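Local structure of hemolysin-related protein (Vibrio cholerae serotype O1, 6MLT) at residues 14-19 / 534-539; 470-475 / 494-499; 568-571 / 577-580. The protein is a secreted biofilm matrix protein that binds calcium and probably helps the biofilm adhere to surfaces, perhaps by binding sugars through its lectin-like domain. All coordinates share one frame; numbering follows the deposited sequence.

Interaction 1: 14-19 / 534-539; sequences KLKWSW and NASLIM
K16 of strand 13-19 reaches over the strand 553-559 that lies between and puts its ammonium group on S536 of strand 536-541. From CB the chain runs fully extended: CG is anti to the backbone N (chi1 -179°), and the later torsions also stay close to 180°, which gives the side chain the length for this reach. CB and CG only bring the chain toward S536; the touching begins at CD. CD passes 3.6 Å from S536 OG, CE follows at a similar distance, and NZ donates a hydrogen bond of 2.9 Å to the same S536 OG. The serine is turned to receive it, with OG beside its own backbone N (chi1 -56°). A second contact runs through water 1, which accepts from K16 NZ at 3.2 Å and donates to A535 O at 3.3 Å. The charge of NZ is met by E530, its salt-bridge partner, so serine, water and glutamate share one ammonium group. In the backbone, K16 and W17 share V556 as partner, a classic beta bulge. The W17 indole packs against I57 and L76 of the neighbouring sheet; V54, a calcium ligand just before strand 56-63, has its side chain about 6 Å from that of K16. With the N-terminal strand added outermost to a sheet of C-terminal strands, the arrangement is the "velcro" closure of a beta-propeller.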
ATOM      1  N   LYS A  14      11.689 -24.707   6.385  1.00 22.26           N
ATOM      2  CA  LYS A  14      12.522 -25.285   7.430  1.00 23.00           C
ATOM      3  C   LYS A  14      12.854 -24.183   8.420  1.00 22.30           C
ATOM      4  O   LYS A  14      12.896 -23.001   8.061  1.00 22.09           O
ATOM      5  CB  LYS A  14      13.806 -25.911   6.868  1.00 24.61           C
ATOM      6  CG  LYS A  14      14.817 -24.910   6.313  1.00 30.21           C
ATOM      7  CD  LYS A  14      16.026 -25.614   5.713  1.00 38.24           C
ATOM      8  CE  LYS A  14      17.049 -24.618   5.196  1.00 41.90           C
ATOM      9  NZ  LYS A  14      18.173 -25.296   4.481  1.00 44.79           N
ATOM     10  N   LEU A  15      13.094 -24.577   9.667  1.00 21.14           N
ATOM     11  CA  LEU A  15      13.359 -23.604  10.715  1.00 20.23           C
ATOM     12  C   LEU A  15      14.722 -22.964  10.500  1.00 21.87           C
ATOM     13  O   LEU A  15      15.726 -23.656  10.299  1.00 23.52           O
ATOM     14  CB  LEU A  15      13.300 -24.267  12.091  1.00 21.91           C
ATOM     15  CG  LEU A  15      13.346 -23.302  13.280  1.00 23.36           C
ATOM     16  CD1 LEU A  15      12.010 -22.601  13.446  1.00 22.70           C
ATOM     17  CD2 LEU A  15      13.732 -24.040  14.564  1.00 27.27           C
ATOM     18  N   LYS A  16      14.753 -21.634  10.538  1.00 20.91           N
ATOM     19  CA  LYS A  16      16.003 -20.887  10.507  1.00 19.28           C
ATOM     20  C   LYS A  16      16.567 -20.704  11.911  1.00 20.33           C
ATOM     21  O   LYS A  16      17.727 -21.045  12.164  1.00 20.58           O
ATOM     22  CB  LYS A  16      15.779 -19.530   9.839  1.00 23.36           C
ATOM     23  CG  LYS A  16      17.024 -18.668   9.723  1.00 27.39           C
ATOM     24  CD  LYS A  16      16.707 -17.398   8.946  1.00 34.87           C
ATOM     25  CE  LYS A  16      17.923 -16.515   8.758  1.00 43.68           C
ATOM     26  NZ  LYS A  16      17.651 -15.456   7.750  1.00 47.00           N
ATOM     27  N   TRP A  17      15.767 -20.154  12.824  1.00 20.54           N
ATOM     28  CA  TRP A  17      16.097 -20.162  14.243  1.00 22.38           C
ATOM     29  C   TRP A  17      14.817 -19.950  15.036  1.00 21.81           C
ATOM     30  O   TRP A  17      13.774 -19.587  14.488  1.00 19.11           O
ATOM     31  CB  TRP A  17      17.149 -19.102  14.613  1.00 21.99           C
ATOM     32  CG  TRP A  17      16.857 -17.643  14.250  1.00 19.92           C
ATOM     33  CD1 TRP A  17      17.430 -16.934  13.236  1.00 19.95           C
ATOM     34  CD2 TRP A  17      15.977 -16.723  14.928  1.00 20.28           C
ATOM     35  NE1 TRP A  17      16.960 -15.645  13.228  1.00 21.48           N
ATOM     36  CE2 TRP A  17      16.065 -15.487  14.251  1.00 19.84           C
ATOM     37  CE3 TRP A  17      15.122 -16.828  16.028  1.00 22.70           C
ATOM     38  CZ2 TRP A  17      15.336 -14.360  14.647  1.00 21.25           C
ATOM     39  CZ3 TRP A  17      14.392 -15.711  16.418  1.00 22.78           C
ATOM     40  CH2 TRP A  17      14.502 -14.494  15.727  1.00 23.23           C
ATOM     41  N   SER A  18      14.910 -20.186  16.346  1.00 21.10           N
ATOM     42  CA  SER A  18      13.808 -19.912  17.254  1.00 19.03           C
ATOM     43  C   SER A  18      14.364 -19.339  18.546  1.00 20.74           C
ATOM     44  O   SER A  18      15.522 -19.578  18.906  1.00 21.54           O
ATOM     45  CB  SER A  18      12.973 -21.172  17.546  1.00 21.23           C
ATOM     46  OG  SER A  18      13.713 -22.119  18.287  1.00 20.46           O
ATOM     47  N   TRP A  19      13.530 -18.556  19.221  1.00 18.16           N
ATOM     48  CA  TRP A  19      13.818 -18.023  20.542  1.00 19.69           C
ATOM     49  C   TRP A  19      12.676 -18.425  21.459  1.00 20.18           C
ATOM     50  O   TRP A  19      11.505 -18.229  21.116  1.00 19.47           O
ATOM     51  CB  TRP A  19      13.969 -16.495  20.504  1.00 19.38           C
ATOM     52  CG  TRP A  19      14.215 -15.874  21.841  1.00 18.92           C
ATOM     53  CD1 TRP A  19      15.422 -15.510  22.369  1.00 20.98           C
ATOM     54  CD2 TRP A  19      13.232 -15.550  22.833  1.00 21.40           C
ATOM     55  NE1 TRP A  19      15.249 -14.987  23.625  1.00 21.60           N
ATOM     56  CE2 TRP A  19      13.914 -14.996  23.931  1.00 21.48           C
ATOM     57  CE3 TRP A  19      11.840 -15.673  22.895  1.00 22.06           C
ATOM     58  CZ2 TRP A  19      13.256 -14.572  25.082  1.00 23.56           C
ATOM     59  CZ3 TRP A  19      11.188 -15.257  24.040  1.00 21.96           C
ATOM     60  CH2 TRP A  19      11.896 -14.711  25.118  1.00 24.98           C
ATOM     61  N   ASN A 534      16.603 -13.570  -0.342  1.00 19.64           N
ATOM     62  CA  ASN A 534      16.033 -14.815   0.173  1.00 20.02           C
ATOM     63  C   ASN A 534      15.491 -14.532   1.572  1.00 20.10           C
ATOM     64  O   ASN A 534      16.252 -14.480   2.547  1.00 21.10           O
ATOM     65  CB  ASN A 534      17.060 -15.938   0.190  1.00 24.16           C
ATOM     66  CG  ASN A 534      16.434 -17.288   0.503  1.00 26.57           C
ATOM     67  OD1 ASN A 534      15.240 -17.499   0.280  1.00 22.82           O
ATOM     68  ND2 ASN A 534      17.234 -18.203   1.026  1.00 30.41           N
ATOM     69  N   ALA A 535      14.176 -14.358   1.662  1.00 18.32           N
ATOM     70  CA  ALA A 535      13.522 -13.794   2.835  1.00 18.16           C
ATOM     71  C   ALA A 535      13.353 -14.821   3.963  1.00 20.85           C
ATOM     72  O   ALA A 535      13.577 -16.025   3.806  1.00 20.31           O
ATOM     73  CB  ALA A 535      12.155 -13.232   2.453  1.00 18.65           C
ATOM     74  N   SER A 536      12.941 -14.304   5.120  1.00 18.16           N
ATOM     75  CA  SER A 536      12.630 -15.090   6.305  1.00 18.79           C
ATOM     76  C   SER A 536      11.166 -14.881   6.673  1.00 19.97           C
ATOM     77  O   SER A 536      10.611 -13.791   6.485  1.00 19.23           O
ATOM     78  CB  SER A 536      13.503 -14.687   7.494  1.00 19.61           C
ATOM     79  OG  SER A 536      14.881 -14.772   7.189  1.00 22.98           O
ATOM     80  N   LEU A 537      10.547 -15.935   7.197  1.00 18.54           N
ATOM     81  CA  LEU A 537       9.168 -15.916   7.673  1.00 18.31           C
ATOM     82  C   LEU A 537       9.182 -15.934   9.200  1.00 17.85           C
ATOM     83  O   LEU A 537       9.627 -16.917   9.807  1.00 17.48           O
ATOM     84  CB  LEU A 537       8.396 -17.116   7.136  1.00 18.85           C
ATOM     85  CG  LEU A 537       7.054 -17.438   7.803  1.00 20.70           C
ATOM     86  CD1 LEU A 537       6.082 -16.276   7.669  1.00 21.41           C
ATOM     87  CD2 LEU A 537       6.458 -18.709   7.213  1.00 24.60           C
ATOM     88  N   ILE A 538       8.676 -14.864   9.811  1.00 17.00           N
ATOM     89  CA  ILE A 538       8.771 -14.633  11.253  1.00 17.55           C
ATOM     90  C   ILE A 538       7.377 -14.722  11.861  1.00 18.95           C
ATOM     91  O   ILE A 538       6.452 -14.047  11.392  1.00 18.65           O
ATOM     92  CB  ILE A 538       9.392 -13.258  11.555  1.00 18.39           C
ATOM     93  CG1 ILE A 538      10.769 -13.129  10.895  1.00 21.38           C
ATOM     94  CG2 ILE A 538       9.498 -13.032  13.076  1.00 18.19           C
ATOM     95  CD1 ILE A 538      11.012 -11.791  10.244  1.00 21.97           C
ATOM     96  N   MET A 539       7.233 -15.505  12.933  1.00 16.53           N
ATOM     97  CA  MET A 539       5.954 -15.612  13.617  1.00 21.01           C
ATOM     98  C   MET A 539       6.170 -15.745  15.118  1.00 17.70           C
ATOM     99  O   MET A 539       7.210 -16.225  15.580  1.00 17.72           O
ATOM    100  CB  MET A 539       5.129 -16.800  13.095  1.00 23.22           C
ATOM    101  CG  MET A 539       5.732 -18.158  13.354  1.00 24.27           C
ATOM    102  SD  MET A 539       4.882 -19.467  12.438  1.00 22.89           S
ATOM    103  CE  MET A 539       5.420 -19.101  10.768  1.00 19.95           C
TER
HETATM  104  O   HOH W   1      16.454 -16.854   5.121  1.00 35.03           O

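Interaction 2: 470-475 / 494-499; sequences DLNSGK and QDRLRM
N472 lies across the guanidinium of R496, joining the loop between two propeller blades to the hairpin turn after strand 490-494, which contains an Asx turn at D495. The packing is flat on flat: the amide and guanidinium planes are 26° apart, with N472 ND2 4.0 Å above the centre of the R496 group, while N472 CB touches R496 NH1 at 3.4 Å. R496 bends at chi2 and chi3 to bring the group there. Polar partners outside fix both planes: N472 ND2 bonds to G518 O, R496 NE to S517 O and R496 NH2 to S548 OG. Among charges, D470 OD1, bonded to T519 OG1, is near R496 NE but not in contact (5.4 Å), and D545 and E547 form long, weak ion pairs with R496. Within the turn, D495 OD1 accepts from R498 N (2.8 Å; Asx motif) and, from above the carboxylate plane, from L497 N (Asx turn). The other oxygen, D495 OD2, takes a salt bridge from R498 NH2 at 2.7 Å, with R498 NE also bonded to it. A water completes the contact: water 2, at the guanidinium edge and in its plane, accepts from R496 NH1 at 2.8 Å and, weakly, from N472 N at 3.0 Å.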
ATOM      1  N   ASP A 470     -10.816 -19.142  15.221  1.00 34.10           N
ATOM      2  CA  ASP A 470     -10.387 -18.060  16.097  1.00 32.33           C
ATOM      3  C   ASP A 470     -11.501 -17.652  17.045  1.00 27.57           C
ATOM      4  O   ASP A 470     -11.674 -16.467  17.356  1.00 23.98           O
ATOM      5  CB  ASP A 470      -9.898 -16.854  15.305  1.00 34.70           C
ATOM      6  CG  ASP A 470      -9.080 -15.927  16.163  1.00 35.66           C
ATOM      7  OD1 ASP A 470      -8.321 -16.468  16.990  1.00 36.56           O
ATOM      8  OD2 ASP A 470      -9.199 -14.691  16.033  1.00 33.96           O
ATOM      9  N   LEU A 471     -12.247 -18.633  17.551  1.00 27.83           N
ATOM     10  CA  LEU A 471     -13.345 -18.336  18.467  1.00 33.98           C
ATOM     11  C   LEU A 471     -12.889 -17.518  19.668  1.00 33.04           C
ATOM     12  O   LEU A 471     -13.684 -16.762  20.235  1.00 35.09           O
ATOM     13  CB  LEU A 471     -13.991 -19.629  18.957  1.00 42.54           C
ATOM     14  CG  LEU A 471     -15.335 -19.966  18.326  1.00 54.88           C
ATOM     15  CD1 LEU A 471     -15.118 -20.544  16.946  1.00 57.62           C
ATOM     16  CD2 LEU A 471     -16.109 -20.927  19.211  1.00 63.68           C
ATOM     17  N   ASN A 472     -11.629 -17.666  20.076  1.00 32.07           N
ATOM     18  CA  ASN A 472     -11.129 -17.034  21.294  1.00 34.91           C
ATOM     19  C   ASN A 472     -10.914 -15.528  21.155  1.00 38.45           C
ATOM     20  O   ASN A 472     -10.739 -14.856  22.178  1.00 47.78           O
ATOM     21  CB  ASN A 472      -9.804 -17.682  21.716  1.00 34.52           C
ATOM     22  CG  ASN A 472      -9.372 -17.273  23.110  1.00 45.91           C
ATOM     23  OD1 ASN A 472     -10.180 -17.244  24.041  1.00 56.75           O
ATOM     24  ND2 ASN A 472      -8.094 -16.948  23.262  1.00 42.82           N
ATOM     25  N   SER A 473     -10.897 -14.981  19.940  1.00 31.88           N
ATOM     26  CA  SER A 473     -10.521 -13.581  19.758  1.00 27.65           C
ATOM     27  C   SER A 473     -11.382 -12.898  18.707  1.00 22.98           C
ATOM     28  O   SER A 473     -12.004 -11.865  18.980  1.00 21.73           O
ATOM     29  CB  SER A 473      -9.039 -13.486  19.382  1.00 33.38           C
ATOM     30  OG  SER A 473      -8.731 -12.304  18.650  1.00 33.65           O
ATOM     31  N   GLY A 474     -11.427 -13.465  17.505  1.00 20.50           N
ATOM     32  CA  GLY A 474     -12.100 -12.816  16.400  1.00 22.75           C
ATOM     33  C   GLY A 474     -11.374 -11.612  15.848  1.00 21.03           C
ATOM     34  O   GLY A 474     -11.967 -10.853  15.074  1.00 19.20           O
ATOM     35  N   LYS A 475     -10.111 -11.404  16.223  1.00 17.64           N
ATOM     36  CA  LYS A 475      -9.344 -10.258  15.751  1.00 17.65           C
ATOM     37  C   LYS A 475      -8.032 -10.639  15.081  1.00 16.03           C
ATOM     38  O   LYS A 475      -7.284  -9.744  14.671  1.00 16.17           O
ATOM     39  CB  LYS A 475      -9.051  -9.298  16.915  1.00 17.83           C
ATOM     40  CG  LYS A 475     -10.297  -8.766  17.627  1.00 20.67           C
ATOM     41  CD  LYS A 475      -9.936  -7.695  18.658  1.00 20.40           C
ATOM     42  CE  LYS A 475     -11.148  -7.202  19.433  1.00 21.95           C
ATOM     43  NZ  LYS A 475     -11.772  -8.276  20.254  1.00 26.14           N
ATOM     44  N   GLN A 494      -3.116 -17.191  10.665  1.00 21.63           N
ATOM     45  CA  GLN A 494      -2.810 -17.821  11.939  1.00 18.57           C
ATOM     46  C   GLN A 494      -4.123 -18.180  12.616  1.00 19.60           C
ATOM     47  O   GLN A 494      -5.084 -17.405  12.554  1.00 18.47           O
ATOM     48  CB  GLN A 494      -1.997 -16.869  12.828  1.00 19.55           C
ATOM     49  CG  GLN A 494      -1.795 -17.339  14.259  1.00 20.27           C
ATOM     50  CD  GLN A 494      -0.789 -18.469  14.348  1.00 21.75           C
ATOM     51  OE1 GLN A 494       0.288 -18.399  13.761  1.00 22.18           O
ATOM     52  NE2 GLN A 494      -1.141 -19.525  15.065  1.00 20.40           N
ATOM     53  N   ASP A 495      -4.181 -19.357  13.247  1.00 20.42           N
ATOM     54  CA  ASP A 495      -5.306 -19.643  14.133  1.00 22.86           C
ATOM     55  C   ASP A 495      -4.789 -20.117  15.487  1.00 20.49           C
ATOM     56  O   ASP A 495      -3.722 -19.676  15.919  1.00 22.16           O
ATOM     57  CB  ASP A 495      -6.297 -20.629  13.486  1.00 26.75           C
ATOM     58  CG  ASP A 495      -5.760 -22.049  13.311  1.00 30.86           C
ATOM     59  OD1 ASP A 495      -4.620 -22.371  13.704  1.00 29.36           O
ATOM     60  OD2 ASP A 495      -6.538 -22.866  12.767  1.00 31.14           O
ATOM     61  N   ARG A 496      -5.540 -20.968  16.194  1.00 18.64           N
ATOM     62  CA  ARG A 496      -5.112 -21.354  17.537  1.00 17.01           C
ATOM     63  C   ARG A 496      -3.870 -22.238  17.507  1.00 19.06           C
ATOM     64  O   ARG A 496      -3.059 -22.189  18.439  1.00 21.55           O
ATOM     65  CB  ARG A 496      -6.243 -22.073  18.277  1.00 19.65           C
ATOM     66  CG  ARG A 496      -7.500 -21.221  18.539  1.00 22.09           C
ATOM     67  CD  ARG A 496      -7.213 -19.927  19.296  1.00 19.85           C
ATOM     68  NE  ARG A 496      -6.574 -20.147  20.593  1.00 18.26           N
ATOM     69  CZ  ARG A 496      -7.208 -20.538  21.692  1.00 22.74           C
ATOM     70  NH1 ARG A 496      -8.510 -20.778  21.667  1.00 23.42           N
ATOM     71  NH2 ARG A 496      -6.530 -20.704  22.822  1.00 23.51           N
ATOM     72  N   LEU A 497      -3.690 -23.033  16.449  1.00 18.60           N
ATOM     73  CA  LEU A 497      -2.667 -24.074  16.435  1.00 17.89           C
ATOM     74  C   LEU A 497      -1.751 -24.062  15.222  1.00 19.58           C
ATOM     75  O   LEU A 497      -0.735 -24.765  15.246  1.00 18.67           O
ATOM     76  CB  LEU A 497      -3.326 -25.459  16.514  1.00 20.21           C
ATOM     77  CG  LEU A 497      -4.129 -25.753  17.777  1.00 20.85           C
ATOM     78  CD1 LEU A 497      -4.928 -27.036  17.624  1.00 23.93           C
ATOM     79  CD2 LEU A 497      -3.200 -25.840  18.985  1.00 25.30           C
ATOM     80  N   ARG A 498      -2.068 -23.309  14.172  1.00 19.33           N
ATOM     81  CA  ARG A 498      -1.349 -23.410  12.911  1.00 21.73           C
ATOM     82  C   ARG A 498      -1.188 -22.037  12.284  1.00 21.13           C
ATOM     83  O   ARG A 498      -2.105 -21.215  12.326  1.00 23.85           O
ATOM     84  CB  ARG A 498      -2.085 -24.308  11.894  1.00 25.62           C
ATOM     85  CG  ARG A 498      -2.792 -25.511  12.478  1.00 38.27           C
ATOM     86  CD  ARG A 498      -3.839 -26.038  11.513  1.00 46.22           C
ATOM     87  NE  ARG A 498      -5.045 -25.208  11.505  1.00 48.41           N
ATOM     88  CZ  ARG A 498      -6.079 -25.401  10.693  1.00 44.49           C
ATOM     89  NH1 ARG A 498      -6.055 -26.394   9.811  1.00 40.35           N
ATOM     90  NH2 ARG A 498      -7.138 -24.603  10.756  1.00 42.55           N
ATOM     91  N   MET A 499      -0.021 -21.808  11.701  1.00 18.28           N
ATOM     92  CA  MET A 499       0.177 -20.761  10.713  1.00 16.60           C
ATOM     93  C   MET A 499       0.065 -21.405   9.339  1.00 19.68           C
ATOM     94  O   MET A 499       0.553 -22.518   9.134  1.00 17.35           O
ATOM     95  CB  MET A 499       1.542 -20.086  10.899  1.00 20.08           C
ATOM     96  CG  MET A 499       1.866 -19.002   9.874  1.00 21.15           C
ATOM     97  SD  MET A 499       2.544 -19.666   8.326  1.00 24.00           S
ATOM     98  CE  MET A 499       2.470 -18.202   7.293  1.00 24.47           C
TER
HETATM   99  O   HOH W   2     -10.610 -20.481  19.796  1.00 27.03           O

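Interaction 3: 568-571 / 577-580; sequences NATR and AFNF
The hydroxyl OG1 of T570 hydrogen-bonds to the carbonyl O of I572, two residues on, and across the contact it lies against ring carbons, F578 CZ at 3.6 Å and F580 CE1 at 3.8 Å. OG1 stands anti to the backbone N of T570 (chi1 -178°), which carries it out toward the two phenylalanines. T570 CB follows it into the contact and reaches F580 CE1 at 3.6 Å, with F580 CZ a little farther off. F578 thus meets the threonine through CZ, its own CG anti to the backbone N (chi1 176°), and F580 through CE1 and CZ, both rings obliquely. The two rings also pack on each other: F578 CE2 lies 4.0 Å above the centre of the F580 ring, and the backbone N of F580 sits 3.6 Å over the centre of the F578 ring. The threonine is thus wedged against an aromatic pair. Further rings extend the cluster, F578 stacking with W573 and F580 meeting H600 edge-to-face. The contact is van der Waals packing of a threonine against two aromatic rings in the C-terminal tail, which has no regular secondary structure here. Backbone bonds tie T570 to D528 and A606 and F578 to R604, and R571 grips the carbonyl oxygens of D528, L529 and E51, so the tail lies between the loop after strand 525-527 of the closing sheet and the loop that precedes strand 56-63.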
ATOM      1  N   ASN A 568      12.286 -10.687  -3.400  1.00 19.40           N
ATOM      2  CA  ASN A 568      11.553  -9.419  -3.483  1.00 21.85           C
ATOM      3  C   ASN A 568      10.746  -9.129  -2.215  1.00 20.83           C
ATOM      4  O   ASN A 568       9.620  -8.633  -2.278  1.00 20.90           O
ATOM      5  CB  ASN A 568      10.645  -9.402  -4.713  1.00 23.90           C
ATOM      6  CG  ASN A 568      11.423  -9.412  -6.008  1.00 30.83           C
ATOM      7  OD1 ASN A 568      12.559  -8.943  -6.069  1.00 33.03           O
ATOM      8  ND2 ASN A 568      10.814  -9.943  -7.053  1.00 37.01           N
ATOM      9  N   ALA A 569      11.332  -9.408  -1.055  1.00 19.25           N
ATOM     10  CA  ALA A 569      10.707  -9.098   0.223  1.00 18.71           C
ATOM     11  C   ALA A 569      11.329  -7.856   0.854  1.00 19.51           C
ATOM     12  O   ALA A 569      12.533  -7.602   0.727  1.00 17.08           O
ATOM     13  CB  ALA A 569      10.834 -10.269   1.197  1.00 18.17           C
ATOM     14  N   THR A 570      10.492  -7.095   1.560  1.00 18.81           N
ATOM     15  CA  THR A 570      10.944  -5.883   2.231  1.00 19.13           C
ATOM     16  C   THR A 570      12.090  -6.190   3.192  1.00 16.92           C
ATOM     17  O   THR A 570      12.131  -7.240   3.837  1.00 19.12           O
ATOM     18  CB  THR A 570       9.789  -5.239   3.006  1.00 16.50           C
ATOM     19  OG1 THR A 570      10.234  -4.019   3.613  1.00 17.89           O
ATOM     20  CG2 THR A 570       9.274  -6.169   4.094  1.00 16.40           C
ATOM     21  N   ARG A 571      13.018  -5.240   3.296  1.00 16.77           N
ATOM     22  CA  ARG A 571      14.087  -5.302   4.284  1.00 21.02           C
ATOM     23  C   ARG A 571      13.652  -4.822   5.663  1.00 20.98           C
ATOM     24  O   ARG A 571      14.439  -4.914   6.610  1.00 21.59           O
ATOM     25  CB  ARG A 571      15.273  -4.438   3.848  1.00 23.73           C
ATOM     26  CG  ARG A 571      15.894  -4.783   2.505  1.00 28.26           C
ATOM     27  CD  ARG A 571      16.664  -6.083   2.533  1.00 26.21           C
ATOM     28  NE  ARG A 571      17.515  -6.275   3.709  1.00 23.18           N
ATOM     29  CZ  ARG A 571      18.737  -5.773   3.862  1.00 24.14           C
ATOM     30  NH1 ARG A 571      19.282  -4.999   2.932  1.00 28.36           N
ATOM     31  NH2 ARG A 571      19.420  -6.049   4.961  1.00 23.33           N
ATOM     32  N   ALA A 577       1.016  -1.037  11.062  1.00 16.59           N
ATOM     33  CA  ALA A 577       0.349  -0.508   9.870  1.00 19.75           C
ATOM     34  C   ALA A 577       1.364  -0.273   8.749  1.00 19.16           C
ATOM     35  O   ALA A 577       1.521   0.825   8.215  1.00 20.31           O
ATOM     36  CB  ALA A 577      -0.399   0.776  10.213  1.00 18.58           C
ATOM     37  N   PHE A 578       2.051  -1.352   8.385  1.00 18.16           N
ATOM     38  CA  PHE A 578       3.130  -1.278   7.412  1.00 17.82           C
ATOM     39  C   PHE A 578       2.580  -1.287   5.990  1.00 17.21           C
ATOM     40  O   PHE A 578       1.742  -2.126   5.646  1.00 17.77           O
ATOM     41  CB  PHE A 578       4.096  -2.448   7.595  1.00 17.91           C
ATOM     42  CG  PHE A 578       5.170  -2.483   6.559  1.00 16.74           C
ATOM     43  CD1 PHE A 578       6.269  -1.653   6.662  1.00 18.98           C
ATOM     44  CD2 PHE A 578       5.063  -3.313   5.455  1.00 19.34           C
ATOM     45  CE1 PHE A 578       7.254  -1.672   5.697  1.00 20.47           C
ATOM     46  CE2 PHE A 578       6.046  -3.331   4.485  1.00 21.05           C
ATOM     47  CZ  PHE A 578       7.135  -2.515   4.603  1.00 21.51           C
ATOM     48  N   ASN A 579       3.077  -0.372   5.155  1.00 17.39           N
ATOM     49  CA  ASN A 579       2.719  -0.357   3.739  1.00 20.44           C
ATOM     50  C   ASN A 579       3.794   0.327   2.899  1.00 22.65           C
ATOM     51  O   ASN A 579       3.479   1.040   1.940  1.00 25.88           O
ATOM     52  CB  ASN A 579       1.363   0.329   3.530  1.00 23.44           C
ATOM     53  CG  ASN A 579       1.434   1.835   3.684  1.00 28.00           C
ATOM     54  OD1 ASN A 579       2.221   2.356   4.467  1.00 27.63           O
ATOM     55  ND2 ASN A 579       0.608   2.544   2.923  1.00 28.49           N
ATOM     56  N   PHE A 580       5.064   0.116   3.258  1.00 22.57           N
ATOM     57  CA  PHE A 580       6.230   0.575   2.499  1.00 22.09           C
ATOM     58  C   PHE A 580       6.439   2.085   2.507  1.00 27.42           C
ATOM     59  O   PHE A 580       7.551   2.560   2.769  1.00 29.74           O
ATOM     60  CB  PHE A 580       6.156   0.132   1.033  1.00 23.72           C
ATOM     61  CG  PHE A 580       6.466  -1.318   0.815  1.00 23.77           C
ATOM     62  CD1 PHE A 580       7.769  -1.783   0.892  1.00 24.86           C
ATOM     63  CD2 PHE A 580       5.457  -2.214   0.518  1.00 23.88           C
ATOM     64  CE1 PHE A 580       8.054  -3.124   0.685  1.00 24.64           C
ATOM     65  CE2 PHE A 580       5.735  -3.551   0.312  1.00 24.03           C
ATOM     66  CZ  PHE A 580       7.035  -4.005   0.395  1.00 25.08           C
TER

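From the N terminus, 14-19 comes first and waits for 534-539, so interaction 1 closes a loop of more than five hundred residues and with it the ring of propeller blades. Interaction 2 is nested inside that loop; it joins the connection after strand 462-467 to the hairpin turn of the next blade. M499 then packs on the closing blade, its CG 3.7 Å from M539 CE. Interaction 3 opens only after interaction 1 has closed and folds a short piece of the C-terminal tail on itself. It touches interaction 1 through A569 CB, 3.5 Å from A535 CB, but stays about 13 Å, nearest atoms, from interaction 2.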